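Local structure of glycosylation Associate Protein 1 (Streptococcus agalactiae serotype V, 6OYC) at residues Gln333-Ser338 with Glu468-Leu473; Asp325-Lys330 with Ile428-Ile433; Asn463-Glu468 with Ile477-Glu482; Ser338-Met343 with Gln379-Leu384. The protein probably takes part, as a lectin-like member of the Gap123 complex and a protein of the GT-B clan, in the glycosylation and accessory Sec secretion of streptococcal proteins. All blocks are in the same frame, centred on the assembly; numbering follows the deposited sequence.

In the fold
All four contacts lie in the domain built on the six-stranded parallel sheet that holds strands 318-323, 426-428 and 464-466. Contact 1 is the hub: its centre is 11 Å from that of contact 2, 12 Å from contact 3 and 13 Å from contact 4. It shares Glu468 with contact 3 and Ser338 with contact 4, and helix 329-344 runs through contacts 1, 2 and 4. Ile430 of contact 2 packs on Ser335 and Ile470 of contact 1, while Ile477 of contact 3 reaches Leu339 of contact 4. Contacts 2 and 4 do not touch, their centres being 19 Å apart. The nearest atom of a glycerol, probably from crystallisation, is about 3 Å from the Arg326 side chain.

Contact 1. Residues Gln333-Ser338 with Glu468-Leu473; sequences QKSLTS and EEIQEL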
loop_
_atom_site.group_PDB
_atom_site.type_symbol
_atom_site.label_atom_id
_atom_site.label_comp_id
_atom_site.label_asym_id
_atom_site.label_seq_id
_atom_site.Cartn_x
_atom_site.Cartn_y
_atom_site.Cartn_z
ATOM N N GLN A 333 -16.028 -25.707 -1.533
ATOM C CA GLN A 333 -16.459 -27.055 -1.198
ATOM C C GLN A 333 -15.332 -28.052 -1.427
ATOM O O GLN A 333 -14.921 -28.768 -0.504
ATOM C CB GLN A 333 -17.694 -27.416 -2.018
ATOM C CG GLN A 333 -19.002 -27.018 -1.377
ATOM C CD GLN A 333 -20.116 -28.013 -1.679
ATOM O OE1 GLN A 333 -19.874 -29.059 -2.291
ATOM N NE2 GLN A 333 -21.342 -27.693 -1.255
ATOM N N LYS A 334 -14.793 -28.093 -2.648
ATOM C CA LYS A 334 -13.715 -29.038 -2.931
ATOM C C LYS A 334 -12.550 -28.841 -1.973
ATOM O O LYS A 334 -11.886 -29.812 -1.585
ATOM C CB LYS A 334 -13.238 -28.890 -4.380
ATOM C CG LYS A 334 -14.092 -29.623 -5.417
ATOM C CD LYS A 334 -14.347 -28.756 -6.652
ATOM C CE LYS A 334 -14.225 -29.550 -7.949
ATOM N NZ LYS A 334 -15.147 -30.717 -8.010
ATOM N N SER A 335 -12.299 -27.594 -1.568
ATOM C CA SER A 335 -11.176 -27.317 -0.674
ATOM C C SER A 335 -11.441 -27.849 0.730
ATOM O O SER A 335 -10.569 -28.481 1.328
ATOM C CB SER A 335 -10.892 -25.815 -0.633
ATOM O OG SER A 335 -10.463 -25.346 -1.900
ATOM N N LEU A 336 -12.632 -27.587 1.276
ATOM C CA LEU A 336 -12.976 -28.100 2.600
ATOM C C LEU A 336 -12.826 -29.608 2.672
ATOM O O LEU A 336 -12.374 -30.148 3.686
ATOM C CB LEU A 336 -14.406 -27.723 2.961
ATOM C CG LEU A 336 -14.658 -26.248 3.235
ATOM C CD1 LEU A 336 -16.103 -26.095 3.667
ATOM C CD2 LEU A 336 -13.695 -25.737 4.299
ATOM N N THR A 337 -13.210 -30.308 1.605
ATOM C CA THR A 337 -13.138 -31.763 1.620
ATOM C C THR A 337 -11.710 -32.229 1.840
ATOM O O THR A 337 -11.447 -33.092 2.689
ATOM C CB THR A 337 -13.707 -32.321 0.315
ATOM O OG1 THR A 337 -15.118 -32.100 0.295
ATOM C CG2 THR A 337 -13.439 -33.804 0.197
ATOM N N SER A 338 -10.762 -31.648 1.108
ATOM C CA SER A 338 -9.383 -32.091 1.259
ATOM C C SER A 338 -8.797 -31.634 2.582
ATOM O O SER A 338 -7.986 -32.354 3.181
ATOM C CB SER A 338 -8.534 -31.590 0.093
ATOM O OG SER A 338 -8.733 -32.391 -1.056
ATOM N N GLU A 468 -2.311 -29.249 -9.622
ATOM C CA GLU A 468 -3.107 -29.257 -10.843
ATOM C C GLU A 468 -4.591 -29.324 -10.537
ATOM O O GLU A 468 -5.400 -28.839 -11.331
ATOM C CB GLU A 468 -2.714 -30.439 -11.733
ATOM C CG GLU A 468 -1.311 -30.342 -12.331
ATOM C CD GLU A 468 -0.543 -31.664 -12.267
ATOM O OE1 GLU A 468 0.441 -31.828 -13.026
ATOM O OE2 GLU A 468 -0.927 -32.543 -11.459
ATOM N N GLU A 469 -4.964 -29.921 -9.408
ATOM C CA GLU A 469 -6.353 -30.001 -8.990
ATOM C C GLU A 469 -6.410 -29.780 -7.487
ATOM O O GLU A 469 -5.419 -29.961 -6.779
ATOM C CB GLU A 469 -6.973 -31.354 -9.365
ATOM C CG GLU A 469 -8.476 -31.315 -9.597
ATOM C CD GLU A 469 -9.084 -32.712 -9.729
ATOM O OE1 GLU A 469 -8.510 -33.665 -9.153
ATOM O OE2 GLU A 469 -10.135 -32.857 -10.398
ATOM N N ILE A 470 -7.581 -29.390 -6.998
ATOM C CA ILE A 470 -7.691 -29.035 -5.587
ATOM C C ILE A 470 -7.439 -30.248 -4.691
ATOM O O ILE A 470 -6.790 -30.131 -3.641
ATOM C CB ILE A 470 -9.052 -28.371 -5.311
ATOM C CG1 ILE A 470 -9.065 -26.967 -5.931
ATOM C CG2 ILE A 470 -9.319 -28.288 -3.807
ATOM C CD1 ILE A 470 -10.398 -26.247 -5.838
ATOM N N GLN A 471 -7.893 -31.437 -5.102
ATOM C CA GLN A 471 -7.665 -32.621 -4.277
ATOM C C GLN A 471 -6.179 -32.913 -4.097
ATOM O O GLN A 471 -5.796 -33.615 -3.154
ATOM C CB GLN A 471 -8.411 -33.829 -4.868
ATOM C CG GLN A 471 -7.574 -34.828 -5.659
ATOM C CD GLN A 471 -8.384 -36.054 -6.111
ATOM O OE1 GLN A 471 -9.063 -36.704 -5.309
ATOM N NE2 GLN A 471 -8.302 -36.374 -7.402
ATOM N N GLU A 472 -5.328 -32.350 -4.949
ATOM C CA GLU A 472 -3.894 -32.475 -4.742
ATOM C C GLU A 472 -3.412 -31.736 -3.485
ATOM O O GLU A 472 -2.277 -31.968 -3.051
ATOM C CB GLU A 472 -3.187 -31.979 -5.998
ATOM C CG GLU A 472 -1.838 -32.598 -6.279
ATOM C CD GLU A 472 -1.239 -32.065 -7.574
ATOM O OE1 GLU A 472 -2.015 -31.521 -8.403
ATOM O OE2 GLU A 472 -0.001 -32.173 -7.753
ATOM N N LEU A 473 -4.242 -30.865 -2.886
ATOM C CA LEU A 473 -3.951 -30.359 -1.543
ATOM C C LEU A 473 -3.666 -31.493 -0.569
ATOM O O LEU A 473 -2.861 -31.329 0.361
ATOM C CB LEU A 473 -5.123 -29.538 -1.005
ATOM C CG LEU A 473 -5.330 -28.123 -1.545
ATOM C CD1 LEU A 473 -6.616 -27.525 -0.958
ATOM C CD2 LEU A 473 -4.107 -27.244 -1.287
#
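Ser338 OG comes to 3.4 Å from Gln471 CA, while its hydrogen bond goes to Glu474 OE1, just beyond the second segment. Ser338 CB meets Leu473 CB at 4.1 Å. About one turn earlier in the helix the contact passes to Ile470, which has more surface buried here than any other residue. Its CG2 lies 3.7 Å from Lys334 O, and the same methyl also meets Ser335 OG at that range. The Ser335 hydroxyl meets only carbon of Ile470 across the contact; its hydrogen bond goes to Glu331 O of its own helix. Lys334 contributes CB and its carbonyl; the rest of its bent chain leads away, and Lys334 NZ stops 5.9 Å from Glu469 OE2, too far for a salt bridge, so any attraction between the charges is probably weak. Glu472, last residue of the 3-10 turn 470-472, reaches back to the chain before the turn: its OE1 accepts from Glu468 N at 2.6 Å on the syn side of the carboxylate, 33° out of its plane. The contact thus joins helix 329-344 to the connection between strand 464-466 and helix 473-481, with Leu336 turned away from it toward helix 360-375.

Contact 2. Residues Asp325-Lys330 with Ile428-Ile433; sequences DRLSHK and IDISKI
Asp325 meets Ser431 through its backbone: Asp325 O lies 3.8 Å from Ser431 CB and accepts a hydrogen bond from a water. That water also donates to Asp429 OD1 at 2.6 Å and accepts from Ser431 OG, so it bridges the two segments. Arg326 follows with an extended chain from CG to NE that crosses Ile433. Ile433 CB sits 3.7 Å above the guanidinium plane, toward its rim, and CD1 lies over the same group, 3.6 Å from Arg326 NH1. The backbone under Ile433 is turned by Ser431, whose OG accepts from Ile433 N at 3.1 Å in an ST turn. Leu327 then brings CD2 to 3.7 Å from Ser431 CA, and both its methyls approach Ile430 CG1, the two side chains crossing at about a right angle. Ser328 is the N-cap of helix 329-344. Both segments leave the C-terminal ends of neighbouring parallel strands, 318-323 and 426-428, on their way to helices 329-344 and 436-445.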
loop_
_atom_site.group_PDB
_atom_site.type_symbol
_atom_site.label_atom_id
_atom_site.label_comp_id
_atom_site.label_asym_id
_atom_site.label_seq_id
_atom_site.Cartn_x
_atom_site.Cartn_y
_atom_site.Cartn_z
ATOM N N ASP A 325 -10.578 -15.438 -1.163
ATOM C CA ASP A 325 -11.026 -14.510 -2.200
ATOM C C ASP A 325 -10.909 -15.106 -3.602
ATOM O O ASP A 325 -9.979 -15.852 -3.916
ATOM C CB ASP A 325 -10.214 -13.212 -2.146
ATOM C CG ASP A 325 -10.453 -12.439 -0.875
ATOM O OD1 ASP A 325 -11.612 -12.395 -0.399
ATOM O OD2 ASP A 325 -9.479 -11.902 -0.330
ATOM N N ARG A 326 -11.857 -14.724 -4.453
ATOM C CA ARG A 326 -11.981 -15.123 -5.852
ATOM C C ARG A 326 -12.264 -16.602 -6.029
ATOM O O ARG A 326 -12.270 -17.080 -7.164
ATOM C CB ARG A 326 -10.747 -14.762 -6.682
ATOM C CG ARG A 326 -10.286 -13.329 -6.566
ATOM C CD ARG A 326 -8.961 -13.204 -7.304
ATOM N NE ARG A 326 -8.419 -11.853 -7.280
ATOM C CZ ARG A 326 -8.849 -10.870 -8.059
ATOM N NH1 ARG A 326 -9.834 -11.095 -8.928
ATOM N NH2 ARG A 326 -8.292 -9.666 -7.967
ATOM N N LEU A 327 -12.462 -17.352 -4.952
ATOM C CA LEU A 327 -12.838 -18.752 -5.077
ATOM C C LEU A 327 -14.351 -18.869 -5.178
ATOM O O LEU A 327 -15.088 -18.215 -4.431
ATOM C CB LEU A 327 -12.333 -19.572 -3.890
ATOM C CG LEU A 327 -10.816 -19.634 -3.746
ATOM C CD1 LEU A 327 -10.429 -20.487 -2.552
ATOM C CD2 LEU A 327 -10.184 -20.144 -5.030
ATOM N N SER A 328 -14.808 -19.690 -6.121
ATOM C CA SER A 328 -16.230 -19.977 -6.221
ATOM C C SER A 328 -16.663 -20.904 -5.088
ATOM O O SER A 328 -15.846 -21.590 -4.462
ATOM C CB SER A 328 -16.554 -20.632 -7.560
ATOM O OG SER A 328 -15.970 -21.915 -7.598
ATOM N N HIS A 329 -17.976 -20.937 -4.846
ATOM C CA HIS A 329 -18.512 -21.789 -3.789
ATOM C C HIS A 329 -18.107 -23.244 -3.977
ATOM O O HIS A 329 -17.716 -23.911 -3.011
ATOM C CB HIS A 329 -20.031 -21.650 -3.723
ATOM C CG HIS A 329 -20.484 -20.365 -3.109
ATOM N ND1 HIS A 329 -21.812 -20.060 -2.906
ATOM C CD2 HIS A 329 -19.780 -19.300 -2.654
ATOM C CE1 HIS A 329 -21.909 -18.861 -2.359
ATOM N NE2 HIS A 329 -20.690 -18.378 -2.193
ATOM N N LYS A 330 -18.166 -23.751 -5.211
ATOM C CA LYS A 330 -17.776 -25.141 -5.445
ATOM C C LYS A 330 -16.289 -25.355 -5.195
ATOM O O LYS A 330 -15.885 -26.434 -4.751
ATOM C CB LYS A 330 -18.166 -25.583 -6.865
ATOM C CG LYS A 330 -17.339 -24.976 -8.008
ATOM C CD LYS A 330 -18.122 -23.901 -8.804
ATOM C CE LYS A 330 -17.322 -23.357 -9.997
ATOM N NZ LYS A 330 -18.075 -22.288 -10.655
ATOM N N ILE A 428 -1.759 -20.863 1.500
ATOM C CA ILE A 428 -2.527 -21.438 0.398
ATOM C C ILE A 428 -3.349 -20.341 -0.275
ATOM O O ILE A 428 -4.228 -19.726 0.350
ATOM C CB ILE A 428 -3.436 -22.593 0.845
ATOM C CG1 ILE A 428 -2.597 -23.774 1.341
ATOM C CG2 ILE A 428 -4.256 -23.073 -0.345
ATOM C CD1 ILE A 428 -3.427 -25.007 1.673
ATOM N N ASP A 429 -3.081 -20.120 -1.556
ATOM C CA ASP A 429 -3.887 -19.220 -2.376
ATOM C C ASP A 429 -4.022 -19.904 -3.731
ATOM O O ASP A 429 -3.079 -19.898 -4.533
ATOM C CB ASP A 429 -3.241 -17.844 -2.487
ATOM C CG ASP A 429 -4.182 -16.800 -3.056
ATOM O OD1 ASP A 429 -5.244 -17.183 -3.610
ATOM O OD2 ASP A 429 -3.848 -15.593 -2.942
ATOM N N ILE A 430 -5.179 -20.516 -3.975
ATOM C CA ILE A 430 -5.339 -21.418 -5.110
ATOM C C ILE A 430 -6.233 -20.827 -6.195
ATOM O O ILE A 430 -6.546 -21.517 -7.169
ATOM C CB ILE A 430 -5.864 -22.796 -4.673
ATOM C CG1 ILE A 430 -7.130 -22.651 -3.826
ATOM C CG2 ILE A 430 -4.782 -23.586 -3.937
ATOM C CD1 ILE A 430 -7.894 -23.933 -3.688
ATOM N N SER A 431 -6.643 -19.567 -6.063
ATOM C CA SER A 431 -7.417 -18.933 -7.118
ATOM C C SER A 431 -6.530 -18.694 -8.337
ATOM O O SER A 431 -5.303 -18.820 -8.279
ATOM C CB SER A 431 -8.029 -17.619 -6.628
ATOM O OG SER A 431 -7.154 -16.527 -6.868
ATOM N N LYS A 432 -7.159 -18.323 -9.456
ATOM C CA LYS A 432 -6.370 -18.031 -10.650
ATOM C C LYS A 432 -5.661 -16.693 -10.591
ATOM O O LYS A 432 -4.751 -16.478 -11.388
ATOM C CB LYS A 432 -7.226 -18.074 -11.914
ATOM C CG LYS A 432 -8.225 -19.211 -11.954
ATOM C CD LYS A 432 -9.264 -18.950 -13.034
ATOM C CE LYS A 432 -10.406 -19.913 -12.906
ATOM N NZ LYS A 432 -10.196 -21.098 -13.760
ATOM N N ILE A 433 -6.046 -15.794 -9.681
ATOM C CA ILE A 433 -5.351 -14.516 -9.502
ATOM C C ILE A 433 -4.946 -14.383 -8.038
ATOM O O ILE A 433 -5.653 -13.730 -7.255
ATOM C CB ILE A 433 -6.220 -13.324 -9.934
ATOM C CG1 ILE A 433 -6.921 -13.620 -11.259
ATOM C CG2 ILE A 433 -5.369 -12.060 -10.056
ATOM C CD1 ILE A 433 -8.013 -12.627 -11.615
HETATM O O HOH W 1 -6.801 -15.259 -4.281
#

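Contact 3. Residues Asn463-Glu468 with Ile477-Glu482; sequences NGYIIE and IPYYCE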
loop_
_atom_site.group_PDB
_atom_site.type_symbol
_atom_site.label_atom_id
_atom_site.label_comp_id
_atom_site.label_asym_id
_atom_site.label_seq_id
_atom_site.Cartn_x
_atom_site.Cartn_y
_atom_site.Cartn_z
ATOM N N ASN A 463 10.168 -23.599 -2.924
ATOM C CA ASN A 463 9.573 -22.725 -1.918
ATOM C C ASN A 463 8.060 -22.733 -2.048
ATOM O O ASN A 463 7.395 -21.788 -1.609
ATOM C CB ASN A 463 10.118 -21.288 -2.029
ATOM C CG ASN A 463 9.627 -20.550 -3.279
ATOM O OD1 ASN A 463 9.424 -21.146 -4.347
ATOM N ND2 ASN A 463 9.442 -19.240 -3.147
ATOM N N GLY A 464 7.508 -23.766 -2.663
ATOM C CA GLY A 464 6.076 -23.837 -2.867
ATOM C C GLY A 464 5.721 -25.089 -3.642
ATOM O O GLY A 464 6.575 -25.928 -3.957
ATOM N N TYR A 465 4.437 -25.207 -3.941
ATOM C CA TYR A 465 3.919 -26.398 -4.593
ATOM C C TYR A 465 2.729 -25.995 -5.448
ATOM O O TYR A 465 1.779 -25.377 -4.949
ATOM C CB TYR A 465 3.520 -27.453 -3.562
ATOM C CG TYR A 465 3.352 -28.851 -4.123
ATOM C CD1 TYR A 465 2.208 -29.204 -4.839
ATOM C CD2 TYR A 465 4.327 -29.827 -3.915
ATOM C CE1 TYR A 465 2.038 -30.494 -5.341
ATOM C CE2 TYR A 465 4.166 -31.124 -4.418
ATOM C CZ TYR A 465 3.021 -31.448 -5.128
ATOM O OH TYR A 465 2.862 -32.718 -5.628
ATOM N N ILE A 466 2.797 -26.329 -6.731
ATOM C CA ILE A 466 1.741 -26.016 -7.684
ATOM C C ILE A 466 0.886 -27.263 -7.880
ATOM O O ILE A 466 1.375 -28.294 -8.363
ATOM C CB ILE A 466 2.326 -25.519 -9.016
ATOM C CG1 ILE A 466 3.292 -24.358 -8.766
ATOM C CG2 ILE A 466 1.217 -25.086 -9.948
ATOM C CD1 ILE A 466 3.841 -23.746 -10.041
ATOM N N ILE A 467 -0.381 -27.178 -7.495
ATOM C CA ILE A 467 -1.313 -28.290 -7.633
ATOM C C ILE A 467 -2.093 -28.127 -8.933
ATOM O O ILE A 467 -2.465 -27.009 -9.324
ATOM C CB ILE A 467 -2.257 -28.399 -6.414
ATOM C CG1 ILE A 467 -3.110 -27.147 -6.264
ATOM C CG2 ILE A 467 -1.468 -28.623 -5.133
ATOM C CD1 ILE A 467 -4.156 -27.252 -5.186
ATOM N N GLU A 468 -2.311 -29.249 -9.622
ATOM C CA GLU A 468 -3.107 -29.257 -10.843
ATOM C C GLU A 468 -4.591 -29.324 -10.537
ATOM O O GLU A 468 -5.400 -28.839 -11.331
ATOM C CB GLU A 468 -2.714 -30.439 -11.733
ATOM C CG GLU A 468 -1.311 -30.342 -12.331
ATOM C CD GLU A 468 -0.543 -31.664 -12.267
ATOM O OE1 GLU A 468 0.441 -31.828 -13.026
ATOM O OE2 GLU A 468 -0.927 -32.543 -11.459
ATOM N N ILE A 477 -0.252 -30.441 1.112
ATOM C CA ILE A 477 -0.237 -29.973 2.498
ATOM C C ILE A 477 0.692 -30.859 3.331
ATOM O O ILE A 477 1.541 -30.321 4.059
ATOM C CB ILE A 477 -1.659 -29.900 3.085
ATOM C CG1 ILE A 477 -2.471 -28.817 2.371
ATOM C CG2 ILE A 477 -1.602 -29.608 4.561
ATOM C CD1 ILE A 477 -3.908 -28.684 2.866
ATOM N N PRO A 478 0.602 -32.199 3.262
ATOM C CA PRO A 478 1.587 -33.018 3.999
ATOM C C PRO A 478 3.014 -32.794 3.549
ATOM O O PRO A 478 3.928 -32.819 4.382
ATOM C CB PRO A 478 1.128 -34.452 3.715
ATOM C CG PRO A 478 -0.335 -34.322 3.470
ATOM C CD PRO A 478 -0.475 -33.037 2.702
ATOM N N TYR A 479 3.224 -32.555 2.250
ATOM C CA TYR A 479 4.563 -32.326 1.714
ATOM C C TYR A 479 5.324 -31.242 2.472
ATOM O O TYR A 479 6.549 -31.313 2.611
ATOM C CB TYR A 479 4.444 -31.940 0.245
ATOM C CG TYR A 479 5.759 -31.704 -0.462
ATOM C CD1 TYR A 479 6.484 -32.772 -0.982
ATOM C CD2 TYR A 479 6.269 -30.418 -0.634
ATOM C CE1 TYR A 479 7.683 -32.573 -1.646
ATOM C CE2 TYR A 479 7.481 -30.210 -1.307
ATOM C CZ TYR A 479 8.178 -31.301 -1.808
ATOM O OH TYR A 479 9.372 -31.140 -2.477
ATOM N N TYR A 480 4.630 -30.194 2.920
ATOM C CA TYR A 480 5.301 -29.120 3.641
ATOM C C TYR A 480 5.034 -29.147 5.135
ATOM O O TYR A 480 5.865 -28.653 5.903
ATOM C CB TYR A 480 4.908 -27.746 3.066
ATOM C CG TYR A 480 5.754 -27.366 1.870
ATOM C CD1 TYR A 480 7.129 -27.266 1.987
ATOM C CD2 TYR A 480 5.191 -27.152 0.622
ATOM C CE1 TYR A 480 7.917 -26.947 0.905
ATOM C CE2 TYR A 480 5.982 -26.833 -0.472
ATOM C CZ TYR A 480 7.344 -26.732 -0.324
ATOM O OH TYR A 480 8.164 -26.418 -1.394
ATOM N N CYS A 481 3.933 -29.751 5.565
ATOM C CA CYS A 481 3.570 -29.720 6.973
ATOM C C CYS A 481 4.192 -30.848 7.772
ATOM O O CYS A 481 4.559 -30.642 8.935
ATOM C CB CYS A 481 2.050 -29.773 7.118
ATOM S SG CYS A 481 1.290 -28.158 6.805
ATOM N N GLU A 482 4.338 -32.027 7.176
ATOM C CA GLU A 482 4.795 -33.199 7.901
ATOM C C GLU A 482 6.206 -33.631 7.536
ATOM O O GLU A 482 6.916 -34.149 8.400
ATOM C CB GLU A 482 3.795 -34.341 7.687
ATOM C CG GLU A 482 2.358 -33.807 7.863
ATOM C CD GLU A 482 1.282 -34.850 7.665
ATOM O OE1 GLU A 482 1.620 -35.983 7.262
ATOM O OE2 GLU A 482 0.092 -34.532 7.918
#
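Tyr480, Tyr465 and Tyr479 carry most of this buried contact. Tyr480 reaches the strand with its hydroxyl, donating from OH to Gly464 O at 3.1 Å. The donor stands 46° out of the carbonyl plane, with a C=O...donor angle of 105°, so the bond is strongly bent at the acceptor. The edge of the same ring continues the contact, Tyr480 CE2 lying 4.0 Å from Tyr465 CB. Tyr465 has CG anti to its backbone N (chi1 -163°) and turns a ring edge toward the face of Tyr479. Tyr465 CD2 lies 3.8 Å above the plane of the Tyr479 ring, offset toward the rim, and the centroids are 5.3 Å apart, which makes this an edge-to-face pair. Tyr479 in turn places its CD2 3.5 Å over the centre of the Tyr480 ring, linking the three aromatics. The axes of outermost strand 464-466 and of residues 477-481 of helix 473-481 run antiparallel and approach to 9.4 Å: the strand-then-helix packing of a Rossmann-like parallel sheet, consistent with the GT-B clan.

Contact 4. Residues Ser338-Met343 with Gln379-Leu384; sequences SLYKVM and QKFFSL
Tyr340, Phe381 and Phe382 form an aromatic cluster that joins helix 329-344 to the loop following helix 360-375. The ring contacts are of two kinds. Tyr340 turns an edge to the face of Phe382, with planes at 78° and Tyr340 CD1 3.8 Å above that face toward its rim. Against Phe381 the Tyr340 ring is nearly parallel but slid aside, so the two barely overlap and meet through Tyr340 CE1 and Phe381 CZ, 3.7 Å apart. Tyr340 CB makes a CH-pi contact over Phe382, 4.2 Å from the ring centroid. The sulfur interaction is a Met-aromatic one: Met343 SD lies at the edge of Phe382, 3.7 Å from CE1, while Met343 CB approaches the edge of Phe381. Phe377 adds a further ring beside Tyr340 and Phe382. The polar term is at the tyrosine hydroxyl: Gln379 NE2 donates to Tyr340 OH at 2.8 Å, nearly straight at 171°, with the oxygen only 4° out of the amide plane.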
loop_
_atom_site.group_PDB
_atom_site.type_symbol
_atom_site.label_atom_id
_atom_site.label_comp_id
_atom_site.label_asym_id
_atom_site.label_seq_id
_atom_site.Cartn_x
_atom_site.Cartn_y
_atom_site.Cartn_z
ATOM N N SER A 338 -10.762 -31.648 1.108
ATOM C CA SER A 338 -9.383 -32.091 1.259
ATOM C C SER A 338 -8.797 -31.634 2.582
ATOM O O SER A 338 -7.986 -32.354 3.181
ATOM C CB SER A 338 -8.534 -31.590 0.093
ATOM O OG SER A 338 -8.733 -32.391 -1.056
ATOM N N LEU A 339 -9.199 -30.451 3.061
ATOM C CA LEU A 339 -8.677 -29.962 4.334
ATOM C C LEU A 339 -9.110 -30.866 5.478
ATOM O O LEU A 339 -8.310 -31.171 6.371
ATOM C CB LEU A 339 -9.129 -28.519 4.588
ATOM C CG LEU A 339 -8.531 -27.406 3.704
ATOM C CD1 LEU A 339 -9.283 -26.083 3.905
ATOM C CD2 LEU A 339 -7.039 -27.237 3.937
ATOM N N TYR A 340 -10.377 -31.298 5.460
ATOM C CA TYR A 340 -10.862 -32.297 6.407
ATOM C C TYR A 340 -9.973 -33.541 6.412
ATOM O O TYR A 340 -9.533 -33.996 7.473
ATOM C CB TYR A 340 -12.309 -32.654 6.065
ATOM C CG TYR A 340 -13.003 -33.513 7.102
ATOM C CD1 TYR A 340 -13.347 -32.992 8.341
ATOM C CD2 TYR A 340 -13.327 -34.840 6.835
ATOM C CE1 TYR A 340 -13.983 -33.772 9.295
ATOM C CE2 TYR A 340 -13.973 -35.623 7.778
ATOM C CZ TYR A 340 -14.288 -35.087 9.008
ATOM O OH TYR A 340 -14.921 -35.855 9.953
ATOM N N LYS A 341 -9.657 -34.071 5.228
ATOM C CA LYS A 341 -8.889 -35.313 5.150
ATOM C C LYS A 341 -7.504 -35.166 5.774
ATOM O O LYS A 341 -7.085 -36.012 6.576
ATOM C CB LYS A 341 -8.775 -35.773 3.696
ATOM C CG LYS A 341 -9.985 -36.558 3.186
ATOM C CD LYS A 341 -9.610 -37.400 1.977
ATOM C CE LYS A 341 -10.538 -37.124 0.790
ATOM N NZ LYS A 341 -11.947 -37.573 1.004
ATOM N N VAL A 342 -6.769 -34.103 5.417
ATOM C CA VAL A 342 -5.422 -33.961 5.968
ATOM C C VAL A 342 -5.473 -33.636 7.456
ATOM O O VAL A 342 -4.533 -33.943 8.198
ATOM C CB VAL A 342 -4.602 -32.904 5.199
ATOM C CG1 VAL A 342 -4.794 -33.049 3.691
ATOM C CG2 VAL A 342 -4.938 -31.497 5.676
ATOM N N MET A 343 -6.571 -33.036 7.921
ATOM C CA MET A 343 -6.649 -32.595 9.307
ATOM C C MET A 343 -6.979 -33.745 10.245
ATOM O O MET A 343 -6.474 -33.783 11.374
ATOM C CB MET A 343 -7.679 -31.476 9.445
ATOM C CG MET A 343 -7.081 -30.093 9.197
ATOM S SD MET A 343 -8.321 -28.809 9.037
ATOM C CE MET A 343 -8.756 -28.525 10.761
ATOM N N GLN A 379 -18.470 -32.138 12.802
ATOM C CA GLN A 379 -17.311 -32.336 13.666
ATOM C C GLN A 379 -16.822 -31.010 14.233
ATOM O O GLN A 379 -16.563 -30.063 13.480
ATOM C CB GLN A 379 -16.185 -33.023 12.893
ATOM C CG GLN A 379 -16.423 -34.499 12.669
ATOM C CD GLN A 379 -15.428 -35.348 13.419
ATOM O OE1 GLN A 379 -15.438 -35.384 14.649
ATOM N NE2 GLN A 379 -14.551 -36.027 12.686
ATOM N N LYS A 380 -16.651 -30.966 15.562
ATOM C CA LYS A 380 -16.426 -29.699 16.249
ATOM C C LYS A 380 -15.042 -29.121 15.955
ATOM O O LYS A 380 -14.877 -27.891 15.924
ATOM C CB LYS A 380 -16.642 -29.865 17.754
ATOM C CG LYS A 380 -16.582 -28.540 18.522
ATOM C CD LYS A 380 -17.910 -28.202 19.206
ATOM C CE LYS A 380 -17.779 -26.948 20.082
ATOM N NZ LYS A 380 -18.360 -25.704 19.475
ATOM N N PHE A 381 -14.034 -29.972 15.732
ATOM C CA PHE A 381 -12.722 -29.450 15.370
ATOM C C PHE A 381 -12.736 -28.778 13.998
ATOM O O PHE A 381 -11.825 -28.000 13.688
ATOM C CB PHE A 381 -11.671 -30.564 15.415
ATOM C CG PHE A 381 -11.594 -31.387 14.157
ATOM C CD1 PHE A 381 -12.428 -32.483 13.974
ATOM C CD2 PHE A 381 -10.672 -31.074 13.158
ATOM C CE1 PHE A 381 -12.355 -33.248 12.815
ATOM C CE2 PHE A 381 -10.597 -31.830 11.989
ATOM C CZ PHE A 381 -11.432 -32.920 11.820
ATOM N N PHE A 382 -13.761 -29.049 13.187
ATOM C CA PHE A 382 -13.894 -28.534 11.831
ATOM C C PHE A 382 -15.119 -27.635 11.731
ATOM O O PHE A 382 -16.012 -27.886 10.915
ATOM C CB PHE A 382 -13.998 -29.706 10.842
ATOM C CG PHE A 382 -13.577 -29.373 9.426
ATOM C CD1 PHE A 382 -12.232 -29.306 9.082
ATOM C CD2 PHE A 382 -14.529 -29.159 8.436
ATOM C CE1 PHE A 382 -11.838 -29.010 7.775
ATOM C CE2 PHE A 382 -14.143 -28.858 7.127
ATOM C CZ PHE A 382 -12.795 -28.783 6.797
ATOM N N SER A 383 -15.174 -26.582 12.543
ATOM C CA SER A 383 -16.335 -25.710 12.586
ATOM C C SER A 383 -15.872 -24.269 12.731
ATOM O O SER A 383 -14.706 -24.007 13.035
ATOM C CB SER A 383 -17.263 -26.093 13.739
ATOM O OG SER A 383 -16.500 -26.546 14.843
ATOM N N LEU A 384 -16.801 -23.328 12.536
ATOM C CA LEU A 384 -16.508 -21.896 12.635
ATOM C C LEU A 384 -17.468 -21.241 13.621
ATOM O O LEU A 384 -18.662 -21.109 13.326
ATOM C CB LEU A 384 -16.610 -21.222 11.270
ATOM C CG LEU A 384 -15.466 -21.539 10.314
ATOM C CD1 LEU A 384 -15.817 -21.023 8.946
ATOM C CD2 LEU A 384 -14.176 -20.927 10.812
#